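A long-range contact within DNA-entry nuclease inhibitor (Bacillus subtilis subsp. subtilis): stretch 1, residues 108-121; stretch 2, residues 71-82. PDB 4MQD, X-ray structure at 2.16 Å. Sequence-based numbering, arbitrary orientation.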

# COMPACT_ATOMS: atom_id res chain seq x y z
N ASP A 108 18.47 5.11 -16.38
CA ASP A 108 17.25 4.36 -16.63
C ASP A 108 16.53 4.06 -15.32
O ASP A 108 17.16 3.87 -14.28
CB ASP A 108 17.58 3.04 -17.35
CG ASP A 108 18.28 3.27 -18.68
OD1 ASP A 108 17.85 4.16 -19.43
OD2 ASP A 108 19.25 2.54 -18.97
N TYR A 109 15.20 4.03 -15.39
CA TYR A 109 14.37 3.77 -14.22
C TYR A 109 13.17 2.91 -14.59
O TYR A 109 12.78 2.84 -15.75
CB TYR A 109 13.86 5.08 -13.63
CG TYR A 109 14.93 6.04 -13.15
CD1 TYR A 109 15.54 6.92 -14.04
CD2 TYR A 109 15.30 6.09 -11.81
CE1 TYR A 109 16.52 7.81 -13.60
CE2 TYR A 109 16.27 6.97 -11.37
CZ TYR A 109 16.88 7.83 -12.27
OH TYR A 109 17.84 8.71 -11.84
N GLN A 110 12.61 2.25 -13.58
CA GLN A 110 11.27 1.68 -13.68
C GLN A 110 10.33 2.62 -12.94
O GLN A 110 10.27 2.62 -11.71
CB GLN A 110 11.21 0.28 -13.08
CG GLN A 110 11.82 -0.80 -13.96
CD GLN A 110 11.06 -1.02 -15.26
OE1 GLN A 110 9.89 -0.65 -15.39
NE2 GLN A 110 11.73 -1.62 -16.23
N LEU A 111 9.61 3.44 -13.71
CA LEU A 111 8.72 4.45 -13.16
C LEU A 111 7.35 3.85 -12.91
O LEU A 111 6.67 3.41 -13.84
CB LEU A 111 8.61 5.63 -14.13
CG LEU A 111 7.98 6.91 -13.57
CD1 LEU A 111 8.89 7.56 -12.55
CD2 LEU A 111 7.67 7.88 -14.70
N THR A 112 6.94 3.82 -11.64
CA THR A 112 5.64 3.29 -11.25
C THR A 112 4.73 4.41 -10.76
O THR A 112 5.16 5.28 -10.01
CB THR A 112 5.77 2.22 -10.15
OG1 THR A 112 6.59 1.14 -10.63
CG2 THR A 112 4.41 1.68 -9.74
N CYS A 113 3.47 4.39 -11.20
CA CYS A 113 2.47 5.37 -10.78
C CYS A 113 1.27 4.67 -10.15
O CYS A 113 0.58 3.88 -10.81
CB CYS A 113 2.01 6.21 -11.97
SG CYS A 113 0.78 7.47 -11.55
N TRP A 114 1.02 4.95 -8.87
CA TRP A 114 -0.16 4.44 -8.18
C TRP A 114 -1.23 5.53 -8.14
O TRP A 114 -0.94 6.66 -7.74
CB TRP A 114 0.17 4.04 -6.74
CG TRP A 114 1.02 2.81 -6.59
CD1 TRP A 114 0.58 1.53 -6.46
CD2 TRP A 114 2.44 2.77 -6.52
NE1 TRP A 114 1.65 0.68 -6.32
CE2 TRP A 114 2.81 1.41 -6.35
CE3 TRP A 114 3.45 3.73 -6.58
CZ2 TRP A 114 4.14 1.00 -6.25
CZ3 TRP A 114 4.77 3.33 -6.48
CH2 TRP A 114 5.10 1.97 -6.31
N THR A 115 -2.45 5.17 -8.53
CA THR A 115 -3.59 6.07 -8.42
C THR A 115 -4.30 5.83 -7.08
O THR A 115 -4.84 4.75 -6.85
CB THR A 115 -4.60 5.86 -9.57
OG1 THR A 115 -3.95 6.13 -10.82
CG2 THR A 115 -5.80 6.78 -9.41
N VAL A 116 -4.27 6.84 -6.22
CA VAL A 116 -4.90 6.78 -4.90
C VAL A 116 -6.00 7.84 -4.81
O VAL A 116 -5.71 9.01 -4.53
CB VAL A 116 -3.87 7.01 -3.77
CG1 VAL A 116 -4.50 6.78 -2.40
CG2 VAL A 116 -2.66 6.10 -3.96
N PRO A 117 -7.26 7.45 -5.06
CA PRO A 117 -8.36 8.42 -5.01
C PRO A 117 -8.52 9.06 -3.63
O PRO A 117 -8.11 8.48 -2.63
CB PRO A 117 -9.60 7.59 -5.36
CG PRO A 117 -9.09 6.33 -5.96
CD PRO A 117 -7.73 6.09 -5.39
N ALA A 118 -9.13 10.25 -3.60
CA ALA A 118 -9.32 11.02 -2.37
C ALA A 118 -9.83 10.18 -1.21
O ALA A 118 -9.35 10.29 -0.08
CB ALA A 118 -10.27 12.18 -2.62
N GLU A 119 -10.81 9.32 -1.51
CA GLU A 119 -11.44 8.43 -0.54
C GLU A 119 -10.45 7.48 0.16
O GLU A 119 -10.70 7.05 1.28
CB GLU A 119 -12.52 7.63 -1.26
CG GLU A 119 -13.43 6.82 -0.35
CD GLU A 119 -14.63 6.26 -1.09
OE1 GLU A 119 -14.60 6.18 -2.33
OE2 GLU A 119 -15.61 5.89 -0.41
N MSE A 120 -9.35 7.15 -0.52
CA MSE A 120 -8.30 6.28 0.04
C MSE A 120 -7.08 7.02 0.52
O MSE A 120 -6.24 6.44 1.21
CB MSE A 120 -7.80 5.32 -1.04
CG MSE A 120 -8.80 4.23 -1.35
SE MSE A 120 -8.07 3.18 -2.85
CE MSE A 120 -9.50 1.82 -2.95
N SER A 121 -6.96 8.29 0.17
CA SER A 121 -5.76 9.07 0.50
C SER A 121 -5.90 9.77 1.84
O SER A 121 -6.96 10.30 2.16
CB SER A 121 -5.48 10.12 -0.59
OG SER A 121 -4.31 10.85 -0.29
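Stretch 2, residues 71-82: TVNSYEKKVTVP

Trp114 anchors the contact, giving up more area to stretch 2 than any other residue of stretch 1. Val72, extended within the loop that opens stretch 2, covers one face of the indole: its CG2 lies 3.7 Å from the centroid of the six-membered ring, nearly on the ring normal, a CH-pi contact. Tyr75 (chi1 p) offers a ring face to the indole edge, with Trp114 CD1 3.6 Å from Tyr75 CD1 and planes at 69°. The all-t chain of Lys78 adds methylene packing, its CD 3.6 Å from Trp114 NE1.

Further along, stretch 2 is a strand, antiparallel to strand 108-116, the axes crossing at 160° and approaching to 4.5 Å. Paired residues share a face: Trp114 with Lys78, Thr112 with Thr80 and Gln110 with Pro82 on one, Cys113 with Val79 and Leu111 with Val81 on the other, buried one. Reciprocal backbone hydrogen bonds fix the register: Cys113 N to Val79 O, 2.7 Å, and Val79 N to Cys113 O, 3.1 Å; the Leu111-Val81 pair repeats the pattern.

Toward the polar edge, Thr112 OG1 and Thr80 OG1, both chi1 m, hydrogen-bond at 2.9 Å. At the loop end, Glu76 N reaches Thr115 O at 2.9 Å, and a water accepts from Ser74 OG, 2.7 Å from the water O to OG, and donates to Met120 O, 2.9 Å from the water O.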

# COMPACT_ATOMS: atom_id res chain seq x y z
N THR A 71 5.59 0.20 0.90
CA THR A 71 4.50 -0.39 0.15
C THR A 71 3.34 0.59 0.05
O THR A 71 3.16 1.45 0.91
CB THR A 71 4.00 -1.70 0.79
OG1 THR A 71 3.57 -1.45 2.13
CG2 THR A 71 5.10 -2.75 0.80
N VAL A 72 2.56 0.45 -1.02
CA VAL A 72 1.37 1.26 -1.23
C VAL A 72 0.16 0.36 -1.00
O VAL A 72 -0.18 -0.47 -1.84
CB VAL A 72 1.35 1.87 -2.65
CG1 VAL A 72 0.12 2.74 -2.85
CG2 VAL A 72 2.63 2.66 -2.89
N ASN A 73 -0.47 0.53 0.16
CA ASN A 73 -1.53 -0.38 0.60
C ASN A 73 -2.91 -0.07 0.03
O ASN A 73 -3.81 -0.90 0.11
CB ASN A 73 -1.59 -0.40 2.13
CG ASN A 73 -0.36 -1.04 2.76
OD1 ASN A 73 -0.21 -2.26 2.75
ND2 ASN A 73 0.53 -0.22 3.30
N SER A 74 -3.07 1.12 -0.54
CA SER A 74 -4.35 1.54 -1.11
C SER A 74 -4.17 2.21 -2.47
O SER A 74 -3.52 3.24 -2.57
CB SER A 74 -5.07 2.49 -0.15
OG SER A 74 -5.17 1.93 1.15
N TYR A 75 -4.76 1.61 -3.51
CA TYR A 75 -4.76 2.19 -4.85
C TYR A 75 -5.79 1.52 -5.76
O TYR A 75 -6.23 0.41 -5.49
CB TYR A 75 -3.37 2.09 -5.49
CG TYR A 75 -2.85 0.68 -5.65
CD1 TYR A 75 -2.15 0.06 -4.62
CD2 TYR A 75 -3.03 -0.02 -6.84
CE1 TYR A 75 -1.66 -1.23 -4.77
CE2 TYR A 75 -2.55 -1.31 -6.99
CZ TYR A 75 -1.86 -1.91 -5.96
OH TYR A 75 -1.38 -3.19 -6.10
N GLU A 76 -6.17 2.22 -6.83
CA GLU A 76 -7.10 1.69 -7.82
C GLU A 76 -6.45 1.42 -9.18
O GLU A 76 -7.09 0.86 -10.07
CB GLU A 76 -8.29 2.64 -7.98
CG GLU A 76 -9.19 2.69 -6.76
CD GLU A 76 -10.56 3.26 -7.05
OE1 GLU A 76 -10.70 4.06 -8.01
OE2 GLU A 76 -11.51 2.92 -6.32
N LYS A 77 -5.19 1.81 -9.33
CA LYS A 77 -4.44 1.58 -10.56
C LYS A 77 -2.95 1.61 -10.28
O LYS A 77 -2.46 2.47 -9.55
CB LYS A 77 -4.79 2.65 -11.60
CG LYS A 77 -4.19 2.44 -12.98
CD LYS A 77 -4.71 1.17 -13.64
CE LYS A 77 -4.60 1.23 -15.16
NZ LYS A 77 -5.21 0.04 -15.80
N LYS A 78 -2.23 0.65 -10.85
CA LYS A 78 -0.77 0.61 -10.78
C LYS A 78 -0.23 0.47 -12.19
O LYS A 78 -0.60 -0.45 -12.92
CB LYS A 78 -0.30 -0.57 -9.92
CG LYS A 78 1.21 -0.67 -9.78
CD LYS A 78 1.61 -1.85 -8.91
CE LYS A 78 3.13 -1.96 -8.80
NZ LYS A 78 3.55 -3.08 -7.91
N VAL A 79 0.65 1.39 -12.58
CA VAL A 79 1.27 1.37 -13.89
C VAL A 79 2.77 1.48 -13.72
O VAL A 79 3.25 2.41 -13.08
CB VAL A 79 0.77 2.55 -14.76
CG1 VAL A 79 1.19 2.35 -16.21
CG2 VAL A 79 -0.75 2.68 -14.66
N THR A 80 3.51 0.54 -14.30
CA THR A 80 4.97 0.55 -14.25
C THR A 80 5.53 0.63 -15.67
O THR A 80 5.24 -0.22 -16.51
CB THR A 80 5.52 -0.70 -13.54
OG1 THR A 80 5.03 -0.74 -12.20
CG2 THR A 80 7.05 -0.69 -13.51
N VAL A 81 6.35 1.65 -15.93
CA VAL A 81 6.85 1.95 -17.27
C VAL A 81 8.36 2.24 -17.24
O VAL A 81 8.83 2.92 -16.33
CB VAL A 81 6.12 3.17 -17.86
CG1 VAL A 81 6.62 3.48 -19.27
CG2 VAL A 81 4.62 2.95 -17.85
N PRO A 82 9.11 1.70 -18.22
CA PRO A 82 10.51 2.11 -18.37
C PRO A 82 10.64 3.60 -18.69
O PRO A 82 9.85 4.13 -19.47
CB PRO A 82 11.00 1.26 -19.55
CG PRO A 82 10.12 0.07 -19.54
CD PRO A 82 8.78 0.56 -19.08
O HOH W 1 -6.08 3.97 2.73